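Local atomic coordinates of pectate lyase (Paenibacillus sp. 0602, PDB entry 5GT5), a protein that cleaves polygalacturonate by elimination as a secreted family 1 polysaccharide lyase, probably acting internally and also on methylated pectins, with calcium as likely cofactor. Residues E64-S67 against A68-T71. The protein carries 1 engineered substitution. Numbering follows the deposited sequence.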
# COMPACT_ATOMS: atom_id res chain seq x y z
N GLU A 64 35.16 -1.26 9.74
CA GLU A 64 35.38 -2.59 10.27
C GLU A 64 34.86 -3.71 9.40
O GLU A 64 35.18 -4.88 9.63
CB GLU A 64 34.81 -2.72 11.69
CG GLU A 64 33.30 -2.49 11.76
CD GLU A 64 32.74 -2.54 13.16
OE1 GLU A 64 33.45 -2.95 14.12
OE2 GLU A 64 31.53 -2.16 13.30
N ILE A 65 33.99 -3.37 8.46
CA ILE A 65 33.41 -4.40 7.59
C ILE A 65 34.39 -4.83 6.51
O ILE A 65 35.33 -4.09 6.20
CB ILE A 65 32.06 -3.94 6.98
CG1 ILE A 65 32.27 -2.73 6.07
CG2 ILE A 65 31.08 -3.68 8.11
CD1 ILE A 65 30.98 -2.13 5.42
N PRO A 66 34.18 -6.02 5.94
CA PRO A 66 35.07 -6.43 4.85
C PRO A 66 34.99 -5.48 3.67
O PRO A 66 33.92 -4.88 3.43
CB PRO A 66 34.55 -7.83 4.48
CG PRO A 66 33.88 -8.32 5.67
CD PRO A 66 33.28 -7.11 6.36
N SER A 67 36.07 -5.35 2.91
CA SER A 67 36.07 -4.52 1.71
C SER A 67 34.94 -4.90 0.76
O SER A 67 34.36 -4.03 0.14
CB SER A 67 37.41 -4.61 0.96
OG SER A 67 38.50 -4.25 1.79
N ALA A 68 34.63 -6.19 0.68
CA ALA A 68 33.57 -6.65 -0.22
C ALA A 68 32.19 -6.13 0.18
O ALA A 68 31.25 -6.12 -0.63
CB ALA A 68 33.56 -8.14 -0.28
N ALA A 69 32.06 -5.70 1.43
CA ALA A 69 30.77 -5.16 1.90
C ALA A 69 30.68 -3.66 1.68
O ALA A 69 29.62 -3.07 1.87
CB ALA A 69 30.57 -5.50 3.40
N GLN A 70 31.78 -3.02 1.28
CA GLN A 70 31.79 -1.57 1.11
C GLN A 70 31.23 -1.17 -0.25
O GLN A 70 31.92 -0.57 -1.08
CB GLN A 70 33.19 -0.98 1.32
CG GLN A 70 33.68 -1.05 2.77
CD GLN A 70 35.05 -0.45 2.91
OE1 GLN A 70 35.97 -0.82 2.18
NE2 GLN A 70 35.20 0.51 3.82
N THR A 71 29.94 -1.46 -0.45
CA THR A 71 29.30 -1.19 -1.72
C THR A 71 27.80 -1.21 -1.45
O THR A 71 27.39 -1.83 -0.48
CB THR A 71 29.71 -2.28 -2.78
OG1 THR A 71 29.24 -1.89 -4.07
CG2 THR A 71 29.20 -3.68 -2.41
O HOH W 1 38.28 -1.79 3.07
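Ala69 and Gln70 each turn a backbone N-H back onto a carbonyl three residues earlier, and a short 3-10 turn results, a compact worked example of how a surface loop can be closed locally. Ala69 N donates to Pro66 O at 2.9 Å, and Gln70 N donates to Ser67 O at 3.0 Å, the latter with an N-H...O angle of 157°. Neither donor lies on a carbonyl lone pair; both sit well above the carbonyl plane. Gln70, just after the 3-10 segment, is the centre of an inverse gamma turn, with a weak hydrogen bond from Thr71 N to Ala69 O.

Apolar contacts line the side facing helix 36-43. Ile65 has CG1 between its backbone N and carbonyl carbon (chi1 63°) and continues extended to CD1, which reaches Ala69 CB at 4.0 Å and the Gln70 CG methylene at 3.9 Å. The Pro66 ring adds a looser touch, CD to Ala69 CB at 4.3 Å. Ile65 and Ala69 are buried, and both also rest on Ala36 of that helix, while Pro66 and Ala69 meet Thr37.

A water-mediated link completes the polar side. Gln70 CG lies anti to the carbonyl carbon (chi1 -69°), and the extended chain beyond it brings OE1 close to Ser67 CA. There one water donates to Gln70 OE1 at 2.7 Å and is hydrogen-bonded to Ser67 OG at 2.8 Å.

Two-sided chemistry follows: the CG methylene of Gln70 touches the Ile65 side chain, while its amide uses OE1 for the water and NE2 for a weak hydrogen bond to Trp62 O. This loop of the family's parallel beta-helix, between strands 58-59 and 74-76 and away from the likely calcium and active-site residues, is thus tied both to itself and to helix 36-43.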